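PDB 5TZ6: CurJ from Moorea producens 3L, which is a polyketide synthase dehydratase domain that probably removes water, vinylogously, from a hydroxyacyl intermediate of curacin biosynthesis, captured here as an inactive variant with a bound compound. Local coordinates for residues K15-S18 against E23-F26; E152-R157 against W260-G265; Q187-L190 against V195-Q198. The protein carries 1 engineered substitution. All coordinates share one frame; numbering follows the deposited sequence.

Contact 1: K15-S18 against E23-F26; sequences KFQS and EIFF
Phe25 O accepts a hydrogen bond from Phe16 N at 2.9 Å, nearly straight at 172°, and also receives the CA-H of Lys15. In return Phe25 N donates to Phe16 O, so Phe16 and Phe25 form the hydrogen-bonded pair of an antiparallel beta hairpin, strands 14-16 and 24-30, at one end of a hotdog-type sheet. Lys15 and Phe26 make the neighbouring non-hydrogen-bonded pair, their side chains side by side. With its CG anti to the backbone N (chi1 154°) and the rest extended, the lysine runs its methylenes past the Phe26 ring, CD coming to 3.4 Å from Phe26 CE2. A long chain with a charged end suits this place: its carbon part lies along the ring while NZ reaches Leu64 O on helix 51-65, which also packs on Phe26. On the other face Phe16 and Phe25 project together, and flat apolar rings are apt there because Phe25 meets Phe16 of the second subunit, and Phe16 meets both Phe25 and Phe16 of it. Between the two strands the rings touch lightly, Phe25 CD1 lying near the plane of the Phe16 ring, at its edge, 4.4 Å from Phe16 CD2.

Contact 2: E152-R157 against W260-G265; sequences EEIQAR and WCYTCG
Ile154 and Tyr262 form the centre of a helix-on-sheet contact, in which helix 151-157 lies against strand 258-267 of the C-terminal hotdog part. The axes of the two short segments approach to 10.8 Å, at 55°, a separation that side chains must bridge. Ile154 does this with both branches: CD1 sits over one face of the phenol ring, 4.0 Å from its centroid, in a CH-pi contact, while CG2 rests 3.7 Å from Tyr262 CD1. The tyrosine CG is anti to the backbone N (chi1 175°), which stands the ring up from the strand to meet the helix. A branched aliphatic residue suits a broad aromatic face, and both are buried.

Two exposed polar side chains, Arg157 and Gln155, flank this centre. Arg157 brings the flat of its guanidinium to the phenol oxygen, NH1 lying 3.2 Å from Tyr262 OH, but the angle is too poor for a hydrogen bond; the two planes are only 10° apart. Tyr262 OH is instead bonded to Glu194, to which Arg157 NE makes a long, weak ion pair. Gln155 hangs its OE1 over the benzo part of Trp260, 3.9 Å from CH2, while the indole NE1 is bonded to Gln284. Apolar packing therefore chiefly holds the helix here, while Arg157, in so long a pair, may add only slightly to the stability of the Glu194 carboxylate.

Contact 3: Q187-L190 against V195-Q198; sequences QVWL and VLCQ
Trp189 reaches across to Leu196 and Gln198 on the adjoining strand, its indole turning its edge to them. Having CG beside the backbone N (chi1 -68°) brings the benzo edge toward the partner strand: CE3 comes 3.3 Å from Leu196 O, close to the ring plane, and CZ3 rests against Gln198 CB at 3.9 Å. Leu196 CD2 stands 4.1 Å from Trp189 CE3, displaced from the ring plane. A wide, flat residue suits this place because one side chain spans two neighbours. Replacing Trp189 by alanine would remove the benzo edge and is likely to leave Leu196 CD2 and Gln198 CB without the partner they share, opening a gap beside the strand.

Further along this face Gln187 and Gln198 run side by side, CB against CB, and their amides, 36° apart, are joined by a hydrogen bond from Gln187 NE2 to Gln198 OE1. The bond refines to a very short 2.5 Å, so its exact length is doubtful; Gln187 OE1 is hydrogen-bonded to Lys161 NZ on the outer strand.

The opposite face is a fit of small apolar bumps. Val195 CG2 is the knob: it lodges between Val188 CG1 (3.6 Å) and Leu190 CD2 (3.8 Å), with Trp189 O forming another wall at 3.4 Å. Cys197 SG, a small, apolar sulfur, packs against Val188 CG2. Between the two faces, backbone bonds pair Gln187 with Gln198 and Trp189 with Leu196, two each, and the strands run antiparallel, at 167°. Strand 160-162 flanks one side and strand 258-267 the other, making this an antiparallel beta hairpin near the end of the sheet in a hotdog fold, as in polyketide synthase dehydratases.

How the contacts relate
Contacts 2 and 3 are neighbours, with centres about 8 Å apart, whereas contact 1 lies about 41 Å from either, centre to centre, across the chain's centre and in the other hotdog part. Contacts 1 and 3 are partly buried antiparallel hairpins, with one hydrogen-bonded pair in contact 1 and two in contact 3; the aromatic face of contact 1 serves the dimer, while contact 3 is flanked by strands of its own chain. Contact 2 has a buried centre with exposed polar flanks and holds a helix by side chains alone. It shares the sheet with contact 3: Cys197 N and Val195 N probably bond to Cys261 O and Thr263 O, and Trp260 CZ3 packs on Trp189 CZ3 at 3.4 Å.

Contact 1: K15-S18 against E23-F26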
ATOM      1  N   LYS A  15       4.695  -0.327   2.169  1.00 81.72           N
ATOM      2  CA  LYS A  15       4.421   0.985   2.732  1.00 74.33           C
ATOM      3  C   LYS A  15       3.618   1.792   1.723  1.00 74.78           C
ATOM      4  O   LYS A  15       3.867   1.714   0.516  1.00 76.89           O
ATOM      5  CB  LYS A  15       5.727   1.711   3.074  1.00 76.89           C
ATOM      6  CG  LYS A  15       5.633   3.224   3.059  1.00 76.96           C
ATOM      7  CD  LYS A  15       6.931   3.853   3.541  1.00 82.55           C
ATOM      8  CE  LYS A  15       6.809   5.369   3.652  1.00 89.29           C
ATOM      9  NZ  LYS A  15       8.086   6.002   4.085  1.00 83.64           N
ATOM     10  N   PHE A  16       2.651   2.560   2.214  1.00 68.90           N
ATOM     11  CA  PHE A  16       1.837   3.388   1.339  1.00 66.54           C
ATOM     12  C   PHE A  16       1.657   4.772   1.937  1.00 66.70           C
ATOM     13  O   PHE A  16       1.312   4.909   3.115  1.00 56.09           O
ATOM     14  CB  PHE A  16       0.459   2.776   1.080  1.00 62.54           C
ATOM     15  CG  PHE A  16      -0.380   3.601   0.155  1.00 66.44           C
ATOM     16  CD1 PHE A  16      -0.153   3.580  -1.209  1.00 71.19           C
ATOM     17  CD2 PHE A  16      -1.359   4.441   0.654  1.00 69.07           C
ATOM     18  CE1 PHE A  16      -0.909   4.358  -2.068  1.00 77.14           C
ATOM     19  CE2 PHE A  16      -2.119   5.223  -0.195  1.00 71.16           C
ATOM     20  CZ  PHE A  16      -1.893   5.182  -1.559  1.00 74.66           C
ATOM     21  N   GLN A  17       1.873   5.787   1.105  1.00 65.93           N
ATOM     22  CA  GLN A  17       1.495   7.149   1.436  1.00 74.54           C
ATOM     23  C   GLN A  17       1.118   7.867   0.152  1.00 71.66           C
ATOM     24  O   GLN A  17       1.471   7.437  -0.950  1.00 70.42           O
ATOM     25  CB  GLN A  17       2.610   7.884   2.187  1.00 84.45           C
ATOM     26  CG  GLN A  17       3.894   8.066   1.417  1.00 92.54           C
ATOM     27  CD  GLN A  17       4.959   8.740   2.255  1.00101.44           C
ATOM     28  OE1 GLN A  17       5.989   8.144   2.569  1.00107.46           O
ATOM     29  NE2 GLN A  17       4.714   9.994   2.624  1.00 97.32           N
ATOM     30  N   SER A  18       0.379   8.968   0.310  1.00 76.09           N
ATOM     31  CA  SER A  18      -0.217   9.675  -0.812  1.00 79.22           C
ATOM     32  C   SER A  18      -0.374  11.149  -0.477  1.00 80.46           C
ATOM     33  O   SER A  18      -0.683  11.486   0.677  1.00 76.83           O
ATOM     34  CB  SER A  18      -1.583   9.083  -1.180  1.00 77.76           C
ATOM     35  OG  SER A  18      -2.217   9.836  -2.200  1.00 74.81           O
ATOM     36  N   GLU A  23      -2.369  10.321   6.733  1.00 80.26           N
ATOM     37  CA  GLU A  23      -1.706   9.222   7.424  1.00 73.95           C
ATOM     38  C   GLU A  23      -0.709   8.510   6.510  1.00 73.56           C
ATOM     39  O   GLU A  23      -0.825   8.526   5.283  1.00 77.95           O
ATOM     40  CB  GLU A  23      -2.724   8.214   7.963  1.00 70.39           C
ATOM     41  CG  GLU A  23      -3.609   8.744   9.074  1.00 78.01           C
ATOM     42  CD  GLU A  23      -4.910   9.323   8.559  1.00 94.04           C
ATOM     43  OE1 GLU A  23      -5.137   9.284   7.331  1.00 94.09           O
ATOM     44  OE2 GLU A  23      -5.704   9.822   9.384  1.00109.09           O
ATOM     45  N   ILE A  24       0.272   7.865   7.137  1.00 72.47           N
ATOM     46  CA  ILE A  24       1.198   6.960   6.468  1.00 67.85           C
ATOM     47  C   ILE A  24       0.873   5.545   6.922  1.00 61.48           C
ATOM     48  O   ILE A  24       0.622   5.307   8.109  1.00 56.49           O
ATOM     49  CB  ILE A  24       2.666   7.308   6.777  1.00 66.26           C
ATOM     50  CG1 ILE A  24       2.987   8.733   6.336  1.00 71.99           C
ATOM     51  CG2 ILE A  24       3.605   6.316   6.106  1.00 69.10           C
ATOM     52  CD1 ILE A  24       4.416   9.133   6.626  1.00 86.46           C
ATOM     53  N   PHE A  25       0.870   4.606   5.983  1.00 64.92           N
ATOM     54  CA  PHE A  25       0.446   3.245   6.267  1.00 61.74           C
ATOM     55  C   PHE A  25       1.579   2.262   6.019  1.00 62.57           C
ATOM     56  O   PHE A  25       2.336   2.401   5.056  1.00 67.93           O
ATOM     57  CB  PHE A  25      -0.763   2.858   5.412  1.00 61.31           C
ATOM     58  CG  PHE A  25      -1.983   3.693   5.676  1.00 68.46           C
ATOM     59  CD1 PHE A  25      -2.222   4.848   4.945  1.00 69.12           C
ATOM     60  CD2 PHE A  25      -2.895   3.321   6.650  1.00 69.36           C
ATOM     61  CE1 PHE A  25      -3.347   5.619   5.186  1.00 70.56           C
ATOM     62  CE2 PHE A  25      -4.022   4.089   6.899  1.00 68.67           C
ATOM     63  CZ  PHE A  25      -4.248   5.239   6.166  1.00 68.30           C
ATOM     64  N   PHE A  26       1.695   1.277   6.902  1.00 60.34           N
ATOM     65  CA  PHE A  26       2.518   0.098   6.670  1.00 59.28           C
ATOM     66  C   PHE A  26       1.650  -1.147   6.784  1.00 57.75           C
ATOM     67  O   PHE A  26       0.781  -1.233   7.657  1.00 59.45           O
ATOM     68  CB  PHE A  26       3.697   0.041   7.642  1.00 56.57           C
ATOM     69  CG  PHE A  26       4.654   1.190   7.487  1.00 55.45           C
ATOM     70  CD1 PHE A  26       4.456   2.380   8.168  1.00 60.95           C
ATOM     71  CD2 PHE A  26       5.739   1.086   6.633  1.00 56.81           C
ATOM     72  CE1 PHE A  26       5.338   3.443   8.010  1.00 67.89           C
ATOM     73  CE2 PHE A  26       6.623   2.148   6.470  1.00 61.97           C
ATOM     74  CZ  PHE A  26       6.421   3.326   7.163  1.00 62.84           C
TER

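Contact 2: E152-R157 against W260-G265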
ATOM      1  N   GLU A 152      29.818  -4.113  35.557  1.00119.66           N
ATOM      2  CA  GLU A 152      30.423  -4.784  36.705  1.00123.58           C
ATOM      3  C   GLU A 152      29.818  -4.303  38.021  1.00121.39           C
ATOM      4  O   GLU A 152      29.638  -5.100  38.948  1.00122.09           O
ATOM      5  CB  GLU A 152      31.944  -4.595  36.706  1.00133.79           C
ATOM      6  CG  GLU A 152      32.411  -3.160  36.530  1.00144.53           C
ATOM      7  CD  GLU A 152      32.508  -2.757  35.069  1.00150.48           C
ATOM      8  OE1 GLU A 152      33.547  -3.058  34.438  1.00158.89           O
ATOM      9  OE2 GLU A 152      31.537  -2.172  34.541  1.00143.29           O
ATOM     10  N   GLU A 153      29.498  -3.009  38.124  1.00124.37           N
ATOM     11  CA  GLU A 153      28.766  -2.525  39.291  1.00126.29           C
ATOM     12  C   GLU A 153      27.443  -3.259  39.475  1.00117.01           C
ATOM     13  O   GLU A 153      27.012  -3.488  40.610  1.00114.16           O
ATOM     14  CB  GLU A 153      28.519  -1.021  39.175  1.00129.56           C
ATOM     15  CG  GLU A 153      29.296  -0.187  40.173  1.00143.21           C
ATOM     16  CD  GLU A 153      28.914  -0.504  41.606  1.00147.11           C
ATOM     17  OE1 GLU A 153      29.716  -0.208  42.518  1.00156.48           O
ATOM     18  OE2 GLU A 153      27.815  -1.056  41.820  1.00138.71           O
ATOM     19  N   ILE A 154      26.799  -3.656  38.377  1.00107.46           N
ATOM     20  CA  ILE A 154      25.508  -4.326  38.477  1.00 96.88           C
ATOM     21  C   ILE A 154      25.688  -5.789  38.853  1.00 93.52           C
ATOM     22  O   ILE A 154      24.901  -6.344  39.629  1.00 88.93           O
ATOM     23  CB  ILE A 154      24.720  -4.165  37.166  1.00 91.34           C
ATOM     24  CG1 ILE A 154      24.226  -2.722  37.017  1.00 90.64           C
ATOM     25  CG2 ILE A 154      23.560  -5.142  37.122  1.00 80.82           C
ATOM     26  CD1 ILE A 154      23.690  -2.392  35.637  1.00 86.37           C
ATOM     27  N   GLN A 155      26.713  -6.444  38.305  1.00 99.31           N
ATOM     28  CA  GLN A 155      26.982  -7.827  38.680  1.00 99.53           C
ATOM     29  C   GLN A 155      27.305  -7.975  40.160  1.00101.55           C
ATOM     30  O   GLN A 155      27.285  -9.100  40.670  1.00102.39           O
ATOM     31  CB  GLN A 155      28.119  -8.390  37.825  1.00103.01           C
ATOM     32  CG  GLN A 155      27.651  -8.886  36.466  1.00101.77           C
ATOM     33  CD  GLN A 155      28.787  -9.100  35.492  1.00108.24           C
ATOM     34  OE1 GLN A 155      28.571  -9.205  34.286  1.00108.03           O
ATOM     35  NE2 GLN A 155      30.007  -9.158  36.010  1.00119.18           N
ATOM     36  N   ALA A 156      27.583  -6.874  40.859  1.00105.04           N
ATOM     37  CA  ALA A 156      27.832  -6.903  42.294  1.00102.34           C
ATOM     38  C   ALA A 156      26.542  -6.848  43.102  1.00108.94           C
ATOM     39  O   ALA A 156      26.420  -7.535  44.122  1.00124.49           O
ATOM     40  CB  ALA A 156      28.747  -5.740  42.689  1.00107.63           C
ATOM     41  N   ARG A 157      25.579  -6.027  42.677  1.00108.31           N
ATOM     42  CA  ARG A 157      24.291  -5.966  43.359  1.00112.93           C
ATOM     43  C   ARG A 157      23.425  -7.189  43.084  1.00111.05           C
ATOM     44  O   ARG A 157      22.564  -7.522  43.905  1.00107.90           O
ATOM     45  CB  ARG A 157      23.536  -4.698  42.953  1.00113.46           C
ATOM     46  CG  ARG A 157      24.180  -3.416  43.450  1.00121.87           C
ATOM     47  CD  ARG A 157      23.331  -2.204  43.131  1.00119.31           C
ATOM     48  NE  ARG A 157      23.127  -2.055  41.696  1.00120.77           N
ATOM     49  CZ  ARG A 157      22.861  -0.899  41.099  1.00130.47           C
ATOM     50  NH1 ARG A 157      22.689  -0.852  39.785  1.00127.65           N
ATOM     51  NH2 ARG A 157      22.773   0.213  41.818  1.00137.73           N
ATOM     52  N   TRP A 260      22.917  -8.238  27.651  1.00 64.98           N
ATOM     53  CA  TRP A 260      22.595  -8.174  29.069  1.00 68.36           C
ATOM     54  C   TRP A 260      21.330  -7.350  29.255  1.00 69.99           C
ATOM     55  O   TRP A 260      21.142  -6.334  28.583  1.00 75.82           O
ATOM     56  CB  TRP A 260      23.736  -7.560  29.879  1.00 68.59           C
ATOM     57  CG  TRP A 260      24.992  -8.385  29.906  1.00 76.58           C
ATOM     58  CD1 TRP A 260      26.101  -8.212  29.129  1.00 81.19           C
ATOM     59  CD2 TRP A 260      25.271  -9.504  30.758  1.00 73.92           C
ATOM     60  NE1 TRP A 260      27.050  -9.155  29.442  1.00 92.00           N
ATOM     61  CE2 TRP A 260      26.567  -9.958  30.440  1.00 83.66           C
ATOM     62  CE3 TRP A 260      24.553 -10.164  31.760  1.00 69.89           C
ATOM     63  CZ2 TRP A 260      27.157 -11.040  31.085  1.00 89.61           C
ATOM     64  CZ3 TRP A 260      25.140 -11.235  32.400  1.00 84.72           C
ATOM     65  CH2 TRP A 260      26.429 -11.666  32.060  1.00 93.86           C
ATOM     66  N   CYS A 261      20.471  -7.781  30.176  1.00 62.87           N
ATOM     67  CA  CYS A 261      19.211  -7.106  30.450  1.00 60.47           C
ATOM     68  C   CYS A 261      19.093  -6.850  31.946  1.00 64.88           C
ATOM     69  O   CYS A 261      18.967  -7.795  32.730  1.00 81.46           O
ATOM     70  CB  CYS A 261      18.025  -7.929  29.954  1.00 63.14           C
ATOM     71  SG  CYS A 261      16.454  -7.156  30.341  1.00 71.57           S
ATOM     72  N   TYR A 262      19.099  -5.581  32.337  1.00 57.90           N
ATOM     73  CA  TYR A 262      18.987  -5.177  33.731  1.00 52.07           C
ATOM     74  C   TYR A 262      17.602  -4.599  33.972  1.00 54.79           C
ATOM     75  O   TYR A 262      17.150  -3.734  33.224  1.00 58.73           O
ATOM     76  CB  TYR A 262      20.063  -4.152  34.085  1.00 58.80           C
ATOM     77  CG  TYR A 262      19.960  -3.583  35.482  1.00 69.94           C
ATOM     78  CD1 TYR A 262      20.014  -4.409  36.597  1.00 67.68           C
ATOM     79  CD2 TYR A 262      19.842  -2.210  35.687  1.00 69.49           C
ATOM     80  CE1 TYR A 262      19.929  -3.890  37.876  1.00 74.04           C
ATOM     81  CE2 TYR A 262      19.761  -1.680  36.963  1.00 70.65           C
ATOM     82  CZ  TYR A 262      19.803  -2.525  38.053  1.00 79.82           C
ATOM     83  OH  TYR A 262      19.720  -2.006  39.326  1.00 83.02           O
ATOM     84  N   THR A 263      16.926  -5.090  35.001  1.00 64.06           N
ATOM     85  CA  THR A 263      15.560  -4.692  35.302  1.00 58.29           C
ATOM     86  C   THR A 263      15.460  -4.365  36.780  1.00 60.50           C
ATOM     87  O   THR A 263      16.095  -5.022  37.610  1.00 67.42           O
ATOM     88  CB  THR A 263      14.546  -5.801  34.963  1.00 63.59           C
ATOM     89  OG1 THR A 263      14.587  -6.097  33.561  1.00 68.50           O
ATOM     90  CG2 THR A 263      13.138  -5.373  35.349  1.00 63.80           C
ATOM     91  N   CYS A 264      14.675  -3.344  37.109  1.00 58.42           N
ATOM     92  CA  CYS A 264      14.359  -3.074  38.506  1.00 63.33           C
ATOM     93  C   CYS A 264      12.925  -2.587  38.596  1.00 60.38           C
ATOM     94  O   CYS A 264      12.403  -1.982  37.662  1.00 61.71           O
ATOM     95  CB  CYS A 264      15.320  -2.057  39.137  1.00 79.63           C
ATOM     96  SG  CYS A 264      15.867  -0.758  38.030  1.00101.17           S
ATOM     97  N   GLY A 265      12.283  -2.877  39.714  1.00 64.45           N
ATOM     98  CA  GLY A 265      10.884  -2.539  39.860  1.00 65.87           C
ATOM     99  C   GLY A 265      10.252  -3.298  41.005  1.00 75.76           C
ATOM    100  O   GLY A 265      10.888  -4.115  41.674  1.00 79.14           O
TER

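Contact 3: Q187-L190 against V195-Q198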
ATOM      1  N   GLN A 187      20.783 -16.889  31.525  1.00 74.99           N
ATOM      2  CA  GLN A 187      21.218 -16.874  32.918  1.00 68.89           C
ATOM      3  C   GLN A 187      20.529 -15.745  33.664  1.00 63.61           C
ATOM      4  O   GLN A 187      20.148 -14.735  33.068  1.00 64.00           O
ATOM      5  CB  GLN A 187      22.740 -16.731  33.020  1.00 70.68           C
ATOM      6  CG  GLN A 187      23.485 -18.013  32.733  1.00 79.96           C
ATOM      7  CD  GLN A 187      24.961 -17.892  33.029  1.00 94.90           C
ATOM      8  OE1 GLN A 187      25.476 -18.506  33.965  1.00 98.90           O
ATOM      9  NE2 GLN A 187      25.652 -17.081  32.238  1.00 99.07           N
ATOM     10  N   VAL A 188      20.370 -15.919  34.975  1.00 58.16           N
ATOM     11  CA  VAL A 188      19.608 -14.967  35.780  1.00 60.81           C
ATOM     12  C   VAL A 188      20.279 -14.781  37.133  1.00 66.94           C
ATOM     13  O   VAL A 188      20.587 -15.758  37.824  1.00 76.80           O
ATOM     14  CB  VAL A 188      18.146 -15.418  35.962  1.00 61.78           C
ATOM     15  CG1 VAL A 188      17.345 -14.355  36.716  1.00 54.70           C
ATOM     16  CG2 VAL A 188      17.515 -15.694  34.607  1.00 48.44           C
ATOM     17  N   TRP A 189      20.478 -13.522  37.518  1.00 59.62           N
ATOM     18  CA  TRP A 189      21.025 -13.157  38.818  1.00 67.20           C
ATOM     19  C   TRP A 189      20.054 -12.211  39.500  1.00 66.18           C
ATOM     20  O   TRP A 189      19.694 -11.173  38.934  1.00 69.45           O
ATOM     21  CB  TRP A 189      22.393 -12.491  38.679  1.00 73.57           C
ATOM     22  CG  TRP A 189      23.443 -13.418  38.213  1.00 78.45           C
ATOM     23  CD1 TRP A 189      24.266 -14.182  38.985  1.00 82.00           C
ATOM     24  CD2 TRP A 189      23.804 -13.679  36.856  1.00 80.80           C
ATOM     25  NE1 TRP A 189      25.115 -14.911  38.190  1.00 83.97           N
ATOM     26  CE2 TRP A 189      24.852 -14.619  36.877  1.00 83.36           C
ATOM     27  CE3 TRP A 189      23.339 -13.210  35.623  1.00 76.83           C
ATOM     28  CZ2 TRP A 189      25.444 -15.102  35.714  1.00 85.62           C
ATOM     29  CZ3 TRP A 189      23.927 -13.688  34.469  1.00 84.20           C
ATOM     30  CH2 TRP A 189      24.971 -14.625  34.521  1.00 87.86           C
ATOM     31  N   LEU A 190      19.632 -12.567  40.704  1.00 58.00           N
ATOM     32  CA  LEU A 190      18.708 -11.751  41.473  1.00 70.14           C
ATOM     33  C   LEU A 190      19.469 -10.904  42.482  1.00 81.02           C
ATOM     34  O   LEU A 190      20.468 -11.353  43.062  1.00 85.32           O
ATOM     35  CB  LEU A 190      17.679 -12.611  42.207  1.00 71.57           C
ATOM     36  CG  LEU A 190      16.443 -13.078  41.443  1.00 69.28           C
ATOM     37  CD1 LEU A 190      15.582 -13.928  42.357  1.00 70.27           C
ATOM     38  CD2 LEU A 190      15.646 -11.888  40.921  1.00 69.06           C
ATOM     39  N   VAL A 195      17.116  -7.398  38.874  1.00 61.69           N
ATOM     40  CA  VAL A 195      17.494  -8.655  38.241  1.00 60.99           C
ATOM     41  C   VAL A 195      18.364  -8.358  37.029  1.00 60.56           C
ATOM     42  O   VAL A 195      18.129  -7.386  36.304  1.00 59.35           O
ATOM     43  CB  VAL A 195      16.259  -9.486  37.830  1.00 60.00           C
ATOM     44  CG1 VAL A 195      15.501  -8.792  36.713  1.00 50.72           C
ATOM     45  CG2 VAL A 195      16.678 -10.890  37.401  1.00 59.41           C
ATOM     46  N   LEU A 196      19.360  -9.215  36.810  1.00 54.40           N
ATOM     47  CA  LEU A 196      20.262  -9.137  35.668  1.00 59.28           C
ATOM     48  C   LEU A 196      20.201 -10.452  34.907  1.00 60.79           C
ATOM     49  O   LEU A 196      20.528 -11.508  35.458  1.00 63.70           O
ATOM     50  CB  LEU A 196      21.697  -8.844  36.114  1.00 59.17           C
ATOM     51  CG  LEU A 196      22.781  -8.995  35.041  1.00 54.81           C
ATOM     52  CD1 LEU A 196      22.776  -7.813  34.094  1.00 61.48           C
ATOM     53  CD2 LEU A 196      24.158  -9.172  35.674  1.00 58.87           C
ATOM     54  N   CYS A 197      19.750 -10.390  33.660  1.00 54.49           N
ATOM     55  CA  CYS A 197      19.637 -11.560  32.803  1.00 56.94           C
ATOM     56  C   CYS A 197      20.709 -11.521  31.723  1.00 65.13           C
ATOM     57  O   CYS A 197      20.934 -10.480  31.097  1.00 64.54           O
ATOM     58  CB  CYS A 197      18.255 -11.636  32.157  1.00 60.21           C
ATOM     59  SG  CYS A 197      16.909 -11.815  33.333  1.00 69.80           S
ATOM     60  N   GLN A 198      21.378 -12.649  31.526  1.00 69.09           N
ATOM     61  CA  GLN A 198      22.193 -12.872  30.347  1.00 67.43           C
ATOM     62  C   GLN A 198      21.342 -13.555  29.289  1.00 66.03           C
ATOM     63  O   GLN A 198      20.635 -14.530  29.588  1.00 75.27           O
ATOM     64  CB  GLN A 198      23.413 -13.734  30.651  1.00 70.65           C
ATOM     65  CG  GLN A 198      24.275 -13.940  29.423  1.00 80.95           C
ATOM     66  CD  GLN A 198      25.454 -14.839  29.682  1.00 94.20           C
ATOM     67  OE1 GLN A 198      25.290 -16.000  30.053  1.00 90.66           O
ATOM     68  NE2 GLN A 198      26.653 -14.310  29.489  1.00105.23           N
TER